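Local structure of Lmo0740 protein (Listeria monocytogenes, 4RFA) at residues E159-E164 and S184-Y189; S73-P78 and N179-S184; E152-A157 and S198-E203. The protein is a Crp-family transcription regulator with a cyclic nucleotide-binding domain, and probably activates transcription by binding DNA as a dimer. All blocks are in the same frame, centred on the assembly; numbering follows the deposited sequence.

Interaction 1 of 3, residues E159-E164 and S184-Y189; sequences ENLAVE and SVLARY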
ATOM      1  N   GLU A 159     -10.170 -14.910   3.378  1.00 47.53           N
ATOM      2  CA  GLU A 159      -9.583 -14.589   4.660  1.00 51.52           C
ATOM      3  C   GLU A 159      -9.380 -13.094   4.894  1.00 48.84           C
ATOM      4  O   GLU A 159      -9.569 -12.632   6.034  1.00 50.28           O
ATOM      5  CB  GLU A 159      -8.261 -15.369   4.905  1.00 52.90           C
ATOM      6  CG  GLU A 159      -7.390 -14.772   5.980  1.00 57.19           C
ATOM      7  CD  GLU A 159      -6.015 -15.433   6.109  1.00 71.60           C
ATOM      8  OE1 GLU A 159      -5.926 -16.677   6.193  1.00 65.42           O
ATOM      9  OE2 GLU A 159      -5.013 -14.677   6.162  1.00 79.56           O
ATOM     10  N   ASN A 160      -8.880 -12.376   3.889  1.00 45.17           N
ATOM     11  CA  ASN A 160      -8.659 -10.948   3.977  1.00 45.32           C
ATOM     12  C   ASN A 160     -10.017 -10.291   4.275  1.00 45.89           C
ATOM     13  O   ASN A 160     -10.140  -9.377   5.096  1.00 47.11           O
ATOM     14  CB  ASN A 160      -8.203 -10.324   2.636  1.00 50.34           C
ATOM     15  CG  ASN A 160      -6.744 -10.669   2.197  1.00 55.79           C
ATOM     16  OD1 ASN A 160      -5.904 -11.130   2.958  1.00 55.21           O
ATOM     17  ND2 ASN A 160      -6.442 -10.346   0.941  1.00 57.48           N
ATOM     18  N   LEU A 161     -11.024 -10.685   3.525  1.00 41.50           N
ATOM     19  CA  LEU A 161     -12.368 -10.096   3.761  1.00 46.54           C
ATOM     20  C   LEU A 161     -12.938 -10.449   5.150  1.00 52.17           C
ATOM     21  O   LEU A 161     -13.557  -9.623   5.810  1.00 55.21           O
ATOM     22  CB  LEU A 161     -13.306 -10.568   2.697  1.00 43.31           C
ATOM     23  CG  LEU A 161     -12.896 -10.065   1.316  1.00 45.12           C
ATOM     24  CD1 LEU A 161     -13.757 -10.696   0.249  1.00 45.04           C
ATOM     25  CD2 LEU A 161     -13.010  -8.558   1.193  1.00 49.62           C
ATOM     26  N   ALA A 162     -12.701 -11.668   5.623  1.00 52.91           N
ATOM     27  CA  ALA A 162     -13.208 -12.043   6.955  1.00 55.34           C
ATOM     28  C   ALA A 162     -12.574 -11.163   7.991  1.00 56.83           C
ATOM     29  O   ALA A 162     -13.224 -10.668   8.894  1.00 59.02           O
ATOM     30  CB  ALA A 162     -12.920 -13.497   7.263  1.00 56.43           C
ATOM     31  N   VAL A 163     -11.292 -10.914   7.836  1.00 58.45           N
ATOM     32  CA  VAL A 163     -10.643  -9.990   8.721  1.00 59.57           C
ATOM     33  C   VAL A 163     -11.216  -8.569   8.533  1.00 62.20           C
ATOM     34  O   VAL A 163     -11.469  -7.881   9.513  1.00 65.72           O
ATOM     35  CB  VAL A 163      -9.126  -9.982   8.505  1.00 59.94           C
ATOM     36  CG1 VAL A 163      -8.468  -8.845   9.315  1.00 63.38           C
ATOM     37  CG2 VAL A 163      -8.539 -11.324   8.915  1.00 61.43           C
ATOM     38  N   GLU A 164     -11.420  -8.130   7.312  1.00 54.64           N
ATOM     39  CA  GLU A 164     -11.797  -6.756   7.098  1.00 57.24           C
ATOM     40  C   GLU A 164     -13.210  -6.420   7.455  1.00 54.44           C
ATOM     41  O   GLU A 164     -13.474  -5.379   7.952  1.00 58.78           O
ATOM     42  CB  GLU A 164     -11.638  -6.407   5.641  1.00 55.51           C
ATOM     43  CG  GLU A 164     -10.268  -5.973   5.263  1.00 58.05           C
ATOM     44  CD  GLU A 164     -10.090  -5.896   3.778  1.00 55.07           C
ATOM     45  OE1 GLU A 164     -11.069  -5.924   3.044  1.00 52.91           O
ATOM     46  OE2 GLU A 164      -8.953  -5.796   3.351  1.00 53.03           O
ATOM     47  N   SER A 184     -19.839 -12.648  -8.395  1.00 49.26           N
ATOM     48  CA  SER A 184     -19.237 -11.723  -9.357  1.00 46.87           C
ATOM     49  C   SER A 184     -18.201 -10.818  -8.702  1.00 44.93           C
ATOM     50  O   SER A 184     -17.114 -10.583  -9.239  1.00 48.16           O
ATOM     51  CB  SER A 184     -20.344 -10.852 -10.011  1.00 49.89           C
ATOM     52  OG  SER A 184     -19.755  -9.938 -10.912  1.00 58.56           O
ATOM     53  N   VAL A 185     -18.519 -10.324  -7.510  1.00 43.68           N
ATOM     54  CA  VAL A 185     -17.603  -9.456  -6.813  1.00 41.62           C
ATOM     55  C   VAL A 185     -16.351 -10.244  -6.351  1.00 44.70           C
ATOM     56  O   VAL A 185     -15.207  -9.800  -6.565  1.00 39.67           O
ATOM     57  CB  VAL A 185     -18.301  -8.759  -5.668  1.00 43.85           C
ATOM     58  CG1 VAL A 185     -17.316  -8.048  -4.756  1.00 40.77           C
ATOM     59  CG2 VAL A 185     -19.383  -7.777  -6.222  1.00 46.17           C
ATOM     60  N   LEU A 186     -16.573 -11.435  -5.803  1.00 42.15           N
ATOM     61  CA  LEU A 186     -15.486 -12.268  -5.360  1.00 43.25           C
ATOM     62  C   LEU A 186     -14.568 -12.533  -6.501  1.00 43.44           C
ATOM     63  O   LEU A 186     -13.372 -12.450  -6.323  1.00 47.81           O
ATOM     64  CB  LEU A 186     -15.978 -13.579  -4.741  1.00 41.78           C
ATOM     65  CG  LEU A 186     -14.975 -14.475  -4.045  1.00 46.66           C
ATOM     66  CD1 LEU A 186     -14.356 -13.727  -2.883  1.00 49.66           C
ATOM     67  CD2 LEU A 186     -15.696 -15.723  -3.554  1.00 49.25           C
ATOM     68  N   ALA A 187     -15.116 -12.839  -7.672  1.00 44.60           N
ATOM     69  CA  ALA A 187     -14.302 -13.079  -8.830  1.00 43.62           C
ATOM     70  C   ALA A 187     -13.453 -11.883  -9.240  1.00 46.93           C
ATOM     71  O   ALA A 187     -12.295 -12.037  -9.683  1.00 47.57           O
ATOM     72  CB  ALA A 187     -15.138 -13.495 -10.003  1.00 45.61           C
ATOM     73  N   ARG A 188     -14.049 -10.704  -9.184  1.00 45.41           N
ATOM     74  CA  ARG A 188     -13.343  -9.497  -9.526  1.00 39.89           C
ATOM     75  C   ARG A 188     -12.228  -9.232  -8.542  1.00 40.53           C
ATOM     76  O   ARG A 188     -11.136  -8.808  -8.963  1.00 38.96           O
ATOM     77  CB  ARG A 188     -14.287  -8.319  -9.633  1.00 43.04           C
ATOM     78  CG  ARG A 188     -15.292  -8.499 -10.769  1.00 45.46           C
ATOM     79  CD  ARG A 188     -16.434  -7.535 -10.659  1.00 46.23           C
ATOM     80  NE  ARG A 188     -15.974  -6.187 -10.831  1.00 48.33           N
ATOM     81  CZ  ARG A 188     -16.637  -5.145 -10.375  1.00 50.00           C
ATOM     82  NH1 ARG A 188     -17.795  -5.335  -9.735  1.00 48.32           N
ATOM     83  NH2 ARG A 188     -16.148  -3.944 -10.566  1.00 51.67           N
ATOM     84  N   TYR A 189     -12.446  -9.534  -7.257  1.00 40.05           N
ATOM     85  CA  TYR A 189     -11.424  -9.284  -6.248  1.00 40.02           C
ATOM     86  C   TYR A 189     -10.312 -10.316  -6.343  1.00 44.24           C
ATOM     87  O   TYR A 189      -9.130 -10.035  -6.022  1.00 42.25           O
ATOM     88  CB  TYR A 189     -12.067  -9.237  -4.891  1.00 40.14           C
ATOM     89  CG  TYR A 189     -11.155  -9.022  -3.690  1.00 38.28           C
ATOM     90  CD1 TYR A 189     -10.440  -7.856  -3.494  1.00 36.37           C
ATOM     91  CD2 TYR A 189     -11.116  -9.979  -2.680  1.00 40.17           C
ATOM     92  CE1 TYR A 189      -9.679  -7.649  -2.338  1.00 37.44           C
ATOM     93  CE2 TYR A 189     -10.349  -9.785  -1.536  1.00 40.30           C
ATOM     94  CZ  TYR A 189      -9.630  -8.624  -1.376  1.00 38.36           C
ATOM     95  OH  TYR A 189      -8.885  -8.548  -0.240  1.00 44.44           O
TER
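Leu161 lies against the ring of Tyr189, its branch point CG 3.8 Å from the ring atom CE2. Both methyls join in: CD1 comes to 4.0 Å from CD2 of the tyrosine, and CD2 lies the same distance from CE2. The two side chains run past each other in opposite directions, so the branched end of the leucine touches one flank of the ring along CD2 and CE2. Tyr189 is swung out towards helix 150-165 because its CG is anti to its own backbone N (chi1 178°), and that reach carries the hydroxyl beyond Leu161 as far as Asn160. There ND2 of Asn160 donates a hydrogen bond to OH of Tyr189, long at 3.3 Å, with an N-H...O angle of 155°. The hydroxyl sits close to the amide plane, while the amide and ring planes are steeply turned, 73° apart. CB of Asn160 also packs against this oxygen, at 3.4 Å. The hydroxyl of this buried tyrosine thus has a polar partner in Asn160. A lighter contact, CD1 of Leu161 to CD1 of Leu186 at 4.4 Å, continues the apolar seam one turn back along the second helix. The axes of the two helical segments stay 12.8 Å apart. Phe75 of strand 72-76 touches both Leu161 and Tyr189, Ala157 of helix 150-165 touches the tyrosine, and Leu186 continues onto Ile197 and Leu201 of helix 194-206; helix 183-189, probably the first of the Crp-type helix-turn-helix, thus packs on helix 150-165.

Interaction 2 of 3, residues S73-P78 and N179-S184; sequences SIFVLP and NFINQS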
ATOM      1  N   SER A  73      -9.280  -3.875  -6.939  1.00 38.47           N
ATOM      2  CA  SER A  73      -7.933  -3.911  -6.367  1.00 41.23           C
ATOM      3  C   SER A  73      -8.033  -3.999  -4.885  1.00 40.59           C
ATOM      4  O   SER A  73      -7.265  -4.697  -4.260  1.00 41.46           O
ATOM      5  CB  SER A  73      -7.154  -2.613  -6.722  1.00 42.85           C
ATOM      6  OG  SER A  73      -7.101  -2.486  -8.141  1.00 50.94           O
ATOM      7  N   ILE A  74      -8.956  -3.243  -4.300  1.00 37.24           N
ATOM      8  CA  ILE A  74      -9.086  -3.265  -2.844  1.00 39.45           C
ATOM      9  C   ILE A  74     -10.418  -2.668  -2.464  1.00 38.23           C
ATOM     10  O   ILE A  74     -10.949  -1.892  -3.238  1.00 38.40           O
ATOM     11  CB  ILE A  74      -7.880  -2.468  -2.191  1.00 39.93           C
ATOM     12  CG1 ILE A  74      -7.831  -2.624  -0.676  1.00 43.93           C
ATOM     13  CG2 ILE A  74      -7.913  -1.029  -2.607  1.00 39.78           C
ATOM     14  CD1 ILE A  74      -6.490  -2.160  -0.070  1.00 46.86           C
ATOM     15  N   PHE A  75     -10.939  -3.013  -1.284  1.00 37.64           N
ATOM     16  CA  PHE A  75     -12.122  -2.384  -0.773  1.00 39.20           C
ATOM     17  C   PHE A  75     -11.811  -1.186   0.117  1.00 46.32           C
ATOM     18  O   PHE A  75     -10.791  -1.145   0.725  1.00 46.65           O
ATOM     19  CB  PHE A  75     -12.957  -3.406  -0.022  1.00 40.85           C
ATOM     20  CG  PHE A  75     -13.544  -4.438  -0.927  1.00 40.51           C
ATOM     21  CD1 PHE A  75     -14.684  -4.145  -1.675  1.00 42.14           C
ATOM     22  CD2 PHE A  75     -12.912  -5.643  -1.127  1.00 39.32           C
ATOM     23  CE1 PHE A  75     -15.209  -5.065  -2.576  1.00 43.26           C
ATOM     24  CE2 PHE A  75     -13.422  -6.580  -2.043  1.00 43.13           C
ATOM     25  CZ  PHE A  75     -14.569  -6.285  -2.778  1.00 43.21           C
ATOM     26  N   VAL A  76     -12.769  -0.265   0.228  1.00 45.67           N
ATOM     27  CA  VAL A  76     -12.716   0.890   1.106  1.00 45.70           C
ATOM     28  C   VAL A  76     -13.722   0.608   2.205  1.00 46.97           C
ATOM     29  O   VAL A  76     -14.894   0.377   1.919  1.00 43.72           O
ATOM     30  CB  VAL A  76     -13.240   2.095   0.318  1.00 49.66           C
ATOM     31  CG1 VAL A  76     -13.481   3.318   1.214  1.00 54.63           C
ATOM     32  CG2 VAL A  76     -12.305   2.357  -0.833  1.00 51.81           C
ATOM     33  N   LEU A  77     -13.262   0.646   3.442  1.00 41.81           N
ATOM     34  CA  LEU A  77     -14.033   0.305   4.624  1.00 43.45           C
ATOM     35  C   LEU A  77     -14.366   1.540   5.458  1.00 44.00           C
ATOM     36  O   LEU A  77     -13.697   2.567   5.339  1.00 43.47           O
ATOM     37  CB  LEU A  77     -13.210  -0.651   5.511  1.00 42.65           C
ATOM     38  CG  LEU A  77     -12.406  -1.672   4.731  1.00 42.81           C
ATOM     39  CD1 LEU A  77     -11.530  -2.534   5.636  1.00 45.46           C
ATOM     40  CD2 LEU A  77     -13.319  -2.574   3.910  1.00 45.22           C
ATOM     41  N   PRO A  78     -15.410   1.437   6.303  1.00 44.74           N
ATOM     42  CA  PRO A  78     -15.664   2.435   7.320  1.00 46.82           C
ATOM     43  C   PRO A  78     -14.400   2.714   8.116  1.00 48.60           C
ATOM     44  O   PRO A  78     -13.679   1.775   8.457  1.00 55.98           O
ATOM     45  CB  PRO A  78     -16.767   1.781   8.201  1.00 53.28           C
ATOM     46  CG  PRO A  78     -17.456   0.810   7.310  1.00 51.93           C
ATOM     47  CD  PRO A  78     -16.301   0.272   6.458  1.00 50.11           C
ATOM     48  N   ASN A 179     -23.389  -8.894   2.375  1.00 57.83           N
ATOM     49  CA  ASN A 179     -24.245  -9.307   1.306  1.00 60.54           C
ATOM     50  C   ASN A 179     -23.732  -8.914  -0.058  1.00 57.62           C
ATOM     51  O   ASN A 179     -23.930  -9.644  -1.023  1.00 55.45           O
ATOM     52  CB  ASN A 179     -25.596  -8.644   1.511  1.00 73.12           C
ATOM     53  CG  ASN A 179     -26.700  -9.367   0.796  1.00 85.64           C
ATOM     54  OD1 ASN A 179     -27.338  -8.817  -0.100  1.00 99.44           O
ATOM     55  ND2 ASN A 179     -26.933 -10.608   1.185  1.00 85.89           N
ATOM     56  N   PHE A 180     -23.087  -7.753  -0.150  1.00 51.92           N
ATOM     57  CA  PHE A 180     -22.582  -7.279  -1.432  1.00 51.28           C
ATOM     58  C   PHE A 180     -21.406  -8.124  -2.000  1.00 47.42           C
ATOM     59  O   PHE A 180     -21.108  -8.044  -3.180  1.00 52.29           O
ATOM     60  CB  PHE A 180     -22.243  -5.773  -1.373  1.00 52.21           C
ATOM     61  CG  PHE A 180     -21.017  -5.455  -0.560  1.00 53.55           C
ATOM     62  CD1 PHE A 180     -19.757  -5.579  -1.114  1.00 53.91           C
ATOM     63  CD2 PHE A 180     -21.141  -5.016   0.756  1.00 55.77           C
ATOM     64  CE1 PHE A 180     -18.621  -5.266  -0.379  1.00 54.44           C
ATOM     65  CE2 PHE A 180     -20.024  -4.721   1.505  1.00 59.65           C
ATOM     66  CZ  PHE A 180     -18.752  -4.860   0.943  1.00 52.10           C
ATOM     67  N   ILE A 181     -20.746  -8.916  -1.174  1.00 49.91           N
ATOM     68  CA  ILE A 181     -19.776  -9.895  -1.651  1.00 46.76           C
ATOM     69  C   ILE A 181     -20.505 -11.146  -2.183  1.00 49.35           C
ATOM     70  O   ILE A 181     -20.850 -12.086  -1.414  1.00 51.52           O
ATOM     71  CB  ILE A 181     -18.782 -10.334  -0.577  1.00 48.22           C
ATOM     72  CG1 ILE A 181     -18.116  -9.141   0.139  1.00 46.93           C
ATOM     73  CG2 ILE A 181     -17.708 -11.243  -1.215  1.00 48.25           C
ATOM     74  CD1 ILE A 181     -17.189  -8.320  -0.687  1.00 45.55           C
ATOM     75  N   ASN A 182     -20.784 -11.112  -3.483  1.00 45.05           N
ATOM     76  CA  ASN A 182     -21.341 -12.238  -4.212  1.00 46.82           C
ATOM     77  C   ASN A 182     -20.296 -12.813  -5.117  1.00 47.93           C
ATOM     78  O   ASN A 182     -19.100 -12.386  -5.148  1.00 50.48           O
ATOM     79  CB  ASN A 182     -22.582 -11.839  -5.035  1.00 50.61           C
ATOM     80  CG  ASN A 182     -22.333 -10.660  -5.969  1.00 50.65           C
ATOM     81  OD1 ASN A 182     -21.215 -10.349  -6.327  1.00 55.16           O
ATOM     82  ND2 ASN A 182     -23.394 -10.028  -6.387  1.00 51.70           N
ATOM     83  N   GLN A 183     -20.727 -13.795  -5.870  1.00 46.03           N
ATOM     84  CA  GLN A 183     -19.859 -14.477  -6.812  1.00 49.32           C
ATOM     85  C   GLN A 183     -19.122 -13.586  -7.798  1.00 49.29           C
ATOM     86  O   GLN A 183     -17.924 -13.783  -8.078  1.00 45.04           O
ATOM     87  CB  GLN A 183     -20.655 -15.543  -7.563  1.00 54.74           C
ATOM     88  CG  GLN A 183     -19.778 -16.624  -8.154  1.00 58.79           C
ATOM     89  CD  GLN A 183     -20.583 -17.813  -8.596  1.00 61.09           C
ATOM     90  OE1 GLN A 183     -21.048 -18.634  -7.780  1.00 67.18           O
ATOM     91  NE2 GLN A 183     -20.776 -17.904  -9.887  1.00 65.54           N
ATOM     92  N   SER A 184     -19.839 -12.648  -8.395  1.00 49.26           N
ATOM     93  CA  SER A 184     -19.237 -11.723  -9.357  1.00 46.87           C
ATOM     94  C   SER A 184     -18.201 -10.818  -8.702  1.00 44.93           C
ATOM     95  O   SER A 184     -17.114 -10.583  -9.239  1.00 48.16           O
ATOM     96  CB  SER A 184     -20.344 -10.852 -10.011  1.00 49.89           C
ATOM     97  OG  SER A 184     -19.755  -9.938 -10.912  1.00 58.56           O
TER
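Phe75 reaches from the end of strand 72-76 to two side chains that precede helix 183-189, meeting each with a different corner of its ring. CE1 of Phe75 lies 4.1 Å from CE1 of Phe180, and it approaches the Phe180 ring at the edge, near its plane. The next atom round the ring, CZ of Phe75, meets CD1 of Ile181 at 3.9 Å. The contact is purely apolar, made by the outer ring carbons and a single methyl. Phe75 and Phe180 pass each other in opposite directions. Phe180 holds its CG between the backbone N and the carbonyl carbon (chi1 72°), which turns its ring towards the strand, whereas the CB of Ile181 points across the line to the strand, and its bent CG1-CD1 arm brings the methyl in.

One shell out, Met165 of helix 150-165 packs on Phe75, while Tyr57 and Met100 lie against Phe180. Phe75 O accepts a hydrogen bond from NH2 of Arg138 on helix 126-143, and just before it Ser73 and Ile74 both face Val60 in a classic beta bulge. On the other side, Asn182 is the N-cap of the helix, its OD1 taking the backbone N-H of Val185, so the turn that presents Phe180 and Ile181 runs directly into a capped helix start. As in other Crp-family regulators, the contact probably joins the beta-roll of the cyclic nucleotide-binding-type domain to the winged-helix domain: here a roll strand leans on the entry to what is probably the first helix of the helix-turn-helix.

Interaction 3 of 3, residues E152-A157 and S198-E203; sequences ERIYMA and SNLLTE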
ATOM      1  N   GLU A 152      -5.416 -20.590  -4.720  1.00 51.57           N
ATOM      2  CA  GLU A 152      -4.739 -19.953  -3.613  1.00 47.50           C
ATOM      3  C   GLU A 152      -5.258 -18.564  -3.364  1.00 40.13           C
ATOM      4  O   GLU A 152      -5.359 -18.152  -2.232  1.00 41.18           O
ATOM      5  CB  GLU A 152      -3.257 -19.891  -3.903  1.00 53.12           C
ATOM      6  CG  GLU A 152      -2.620 -21.268  -3.974  1.00 57.08           C
ATOM      7  CD  GLU A 152      -1.201 -21.159  -4.442  1.00 60.32           C
ATOM      8  OE1 GLU A 152      -0.964 -20.545  -5.517  1.00 59.46           O
ATOM      9  OE2 GLU A 152      -0.335 -21.622  -3.699  1.00 64.46           O
ATOM     10  N   ARG A 153      -5.561 -17.817  -4.419  1.00 38.57           N
ATOM     11  CA  ARG A 153      -6.083 -16.471  -4.237  1.00 39.21           C
ATOM     12  C   ARG A 153      -7.435 -16.416  -3.534  1.00 40.76           C
ATOM     13  O   ARG A 153      -7.687 -15.524  -2.730  1.00 37.76           O
ATOM     14  CB  ARG A 153      -6.198 -15.777  -5.580  1.00 40.43           C
ATOM     15  CG  ARG A 153      -4.840 -15.497  -6.184  1.00 41.94           C
ATOM     16  CD  ARG A 153      -4.818 -14.405  -7.214  1.00 39.80           C
ATOM     17  NE  ARG A 153      -5.700 -14.603  -8.368  1.00 40.77           N
ATOM     18  CZ  ARG A 153      -5.375 -15.213  -9.506  1.00 43.79           C
ATOM     19  NH1 ARG A 153      -4.178 -15.801  -9.674  1.00 45.75           N
ATOM     20  NH2 ARG A 153      -6.261 -15.231 -10.494  1.00 45.45           N
ATOM     21  N   ILE A 154      -8.315 -17.370  -3.822  1.00 41.50           N
ATOM     22  CA  ILE A 154      -9.655 -17.311  -3.248  1.00 37.71           C
ATOM     23  C   ILE A 154      -9.621 -17.543  -1.739  1.00 37.55           C
ATOM     24  O   ILE A 154     -10.355 -16.900  -0.974  1.00 37.99           O
ATOM     25  CB  ILE A 154     -10.623 -18.272  -3.975  1.00 42.33           C
ATOM     26  CG1 ILE A 154     -12.064 -17.978  -3.557  1.00 46.07           C
ATOM     27  CG2 ILE A 154     -10.289 -19.740  -3.732  1.00 47.68           C
ATOM     28  CD1 ILE A 154     -13.067 -18.773  -4.345  1.00 52.21           C
ATOM     29  N   TYR A 155      -8.769 -18.452  -1.283  1.00 38.62           N
ATOM     30  CA  TYR A 155      -8.592 -18.603   0.170  1.00 40.64           C
ATOM     31  C   TYR A 155      -8.128 -17.323   0.802  1.00 42.22           C
ATOM     32  O   TYR A 155      -8.624 -16.929   1.843  1.00 43.15           O
ATOM     33  CB  TYR A 155      -7.544 -19.686   0.451  1.00 47.58           C
ATOM     34  CG  TYR A 155      -8.133 -21.099   0.609  1.00 46.57           C
ATOM     35  CD1 TYR A 155      -8.799 -21.439   1.768  1.00 51.31           C
ATOM     36  CD2 TYR A 155      -7.994 -22.068  -0.368  1.00 50.44           C
ATOM     37  CE1 TYR A 155      -9.322 -22.710   1.974  1.00 52.62           C
ATOM     38  CE2 TYR A 155      -8.492 -23.358  -0.171  1.00 52.46           C
ATOM     39  CZ  TYR A 155      -9.180 -23.651   1.002  1.00 53.51           C
ATOM     40  OH  TYR A 155      -9.720 -24.876   1.276  1.00 63.06           O
HETATM   41  N   MSE A 156      -7.112 -16.706   0.196  1.00 42.01           N
HETATM   42  CA  MSE A 156      -6.498 -15.514   0.746  1.00 43.65           C
HETATM   43  C   MSE A 156      -7.494 -14.402   0.690  1.00 43.38           C
HETATM   44  O   MSE A 156      -7.579 -13.661   1.642  1.00 41.34           O
HETATM   45  CB  MSE A 156      -5.250 -15.034  -0.030  1.00 43.72           C
HETATM   46  CG  MSE A 156      -4.126 -16.039   0.169  1.00 55.18           C
HETATM   47 SE   MSE A 156      -2.615 -15.653  -1.073  1.00 67.96          SE
HETATM   48  CE  MSE A 156      -2.133 -14.022  -0.110  1.00 63.73           C
ATOM     49  N   ALA A 157      -8.226 -14.256  -0.420  1.00 37.71           N
ATOM     50  CA  ALA A 157      -9.290 -13.254  -0.472  1.00 38.50           C
ATOM     51  C   ALA A 157     -10.322 -13.432   0.672  1.00 37.80           C
ATOM     52  O   ALA A 157     -10.700 -12.491   1.360  1.00 39.11           O
ATOM     53  CB  ALA A 157      -9.992 -13.305  -1.816  1.00 36.69           C
ATOM     54  N   SER A 198     -16.947 -20.200  -9.366  1.00 51.43           N
ATOM     55  CA  SER A 198     -18.025 -21.126  -8.987  1.00 55.07           C
ATOM     56  C   SER A 198     -17.442 -22.470  -8.644  1.00 55.46           C
ATOM     57  O   SER A 198     -17.776 -23.070  -7.634  1.00 52.37           O
ATOM     58  CB  SER A 198     -19.029 -21.286 -10.123  1.00 59.86           C
ATOM     59  OG  SER A 198     -20.204 -21.880  -9.638  1.00 61.10           O
ATOM     60  N   ASN A 199     -16.546 -22.936  -9.501  1.00 58.41           N
ATOM     61  CA  ASN A 199     -15.892 -24.223  -9.308  1.00 57.26           C
ATOM     62  C   ASN A 199     -15.021 -24.266  -8.085  1.00 55.93           C
ATOM     63  O   ASN A 199     -15.032 -25.236  -7.346  1.00 60.46           O
ATOM     64  CB  ASN A 199     -15.070 -24.530 -10.538  1.00 62.98           C
ATOM     65  CG  ASN A 199     -15.943 -24.907 -11.713  1.00 64.91           C
ATOM     66  OD1 ASN A 199     -17.055 -25.385 -11.523  1.00 70.48           O
ATOM     67  ND2 ASN A 199     -15.478 -24.650 -12.914  1.00 67.45           N
ATOM     68  N   LEU A 200     -14.308 -23.181  -7.842  1.00 52.46           N
ATOM     69  CA  LEU A 200     -13.499 -23.058  -6.647  1.00 48.89           C
ATOM     70  C   LEU A 200     -14.318 -22.995  -5.373  1.00 46.91           C
ATOM     71  O   LEU A 200     -13.915 -23.571  -4.391  1.00 49.64           O
ATOM     72  CB  LEU A 200     -12.626 -21.817  -6.726  1.00 50.94           C
ATOM     73  CG  LEU A 200     -11.614 -21.860  -7.886  1.00 53.77           C
ATOM     74  CD1 LEU A 200     -10.976 -20.503  -8.074  1.00 52.27           C
ATOM     75  CD2 LEU A 200     -10.577 -22.935  -7.629  1.00 56.28           C
ATOM     76  N   LEU A 201     -15.424 -22.255  -5.364  1.00 44.62           N
ATOM     77  CA  LEU A 201     -16.313 -22.252  -4.232  1.00 48.02           C
ATOM     78  C   LEU A 201     -16.794 -23.659  -3.870  1.00 51.83           C
ATOM     79  O   LEU A 201     -16.912 -23.978  -2.675  1.00 54.20           O
ATOM     80  CB  LEU A 201     -17.528 -21.331  -4.451  1.00 54.51           C
ATOM     81  CG  LEU A 201     -17.235 -19.832  -4.506  1.00 54.32           C
ATOM     82  CD1 LEU A 201     -18.467 -19.089  -4.994  1.00 60.27           C
ATOM     83  CD2 LEU A 201     -16.797 -19.316  -3.157  1.00 55.14           C
ATOM     84  N   THR A 202     -17.015 -24.515  -4.858  1.00 53.28           N
ATOM     85  CA  THR A 202     -17.431 -25.917  -4.564  1.00 56.04           C
ATOM     86  C   THR A 202     -16.340 -26.655  -3.816  1.00 55.65           C
ATOM     87  O   THR A 202     -16.592 -27.287  -2.774  1.00 51.37           O
ATOM     88  CB  THR A 202     -17.794 -26.666  -5.850  1.00 59.56           C
ATOM     89  OG1 THR A 202     -18.904 -26.003  -6.432  1.00 59.28           O
ATOM     90  CG2 THR A 202     -18.170 -28.121  -5.590  1.00 61.41           C
ATOM     91  N   GLU A 203     -15.106 -26.514  -4.299  1.00 51.97           N
ATOM     92  CA  GLU A 203     -13.971 -27.139  -3.631  1.00 51.92           C
ATOM     93  C   GLU A 203     -13.857 -26.665  -2.180  1.00 48.89           C
ATOM     94  O   GLU A 203     -13.659 -27.469  -1.297  1.00 51.89           O
ATOM     95  CB  GLU A 203     -12.686 -26.875  -4.388  1.00 57.28           C
ATOM     96  CG  GLU A 203     -12.607 -27.563  -5.739  1.00 65.57           C
ATOM     97  CD  GLU A 203     -11.336 -27.168  -6.477  1.00 71.60           C
ATOM     98  OE1 GLU A 203     -10.237 -27.370  -5.927  1.00 72.36           O
ATOM     99  OE2 GLU A 203     -11.430 -26.634  -7.597  1.00 76.94           O
TER
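Ile154 points its CB towards helix 194-206 and stretches the rest of its longer arm straight at it. From CB the short branch CG2 turns to the side and comes within 4.3 Å of CB of Leu200. The long branch keeps CG1 anti to the backbone N (chi1 -168°) and then CD1 anti to CA (chi2 173°), so the chain is fully extended and its terminal methyl is carried up against the side chains of the opposite helix. That methyl makes the two close contacts: CD1 of Ile154 lies 3.9 Å from CB of Leu200 and 4.0 Å from CD2 of Leu201. It therefore presses on the root of one leucine and the tip of the next. Leu200 offers its CB because it faces helix 150-165, while Leu201 starts out in the other direction and bends a methyl back, crossing the isoleucine at about a right angle. The backbones come near each other, with the CA atoms of Ile154 and Leu200 7.7 Å apart, and no hydrogen bond joins the segments.

Polar links flank this apolar plug instead. Glu203 is salt-bridged to Lys151 of helix 150-165, close to where Leu200 rests on Pro150 and Lys151, and NE of Arg153 donates to the carbonyl of Cys190 in the turn after helix 183-189. Ile154 also touches Ile197 and Leu204 on helix 194-206, Leu201 packs on Gln183 of helix 183-189, and it also touches Leu210 and Tyr217 in the loops that follow; helix 194-206, probably the DNA-recognition helix, is thereby seated on helix 150-165.

How the interactions relate
The three interactions form one chain of apolar contacts running from the beta-roll into the DNA-binding domain. Interactions 1 and 2 have centres about 6 Å apart and share Ser184; they meet where CD1 of Tyr189 lies 3.6 Å from CE2 of Phe75 and CD2 of Leu161 3.7 Å from CD2 of Phe75. Interaction 3, about 10 Å from interaction 1 between centres, is joined to it by Leu186, whose CD2 is 3.8 Å from CD2 of Leu201. Helix 150-165 serves both. Interactions 2 and 3, with centres about 15 Å apart, touch through Gln183. Interactions 1 and 2 thus tie a roll strand to helices 150-165 and 183-189, and interaction 3 joins these to the probable recognition helix.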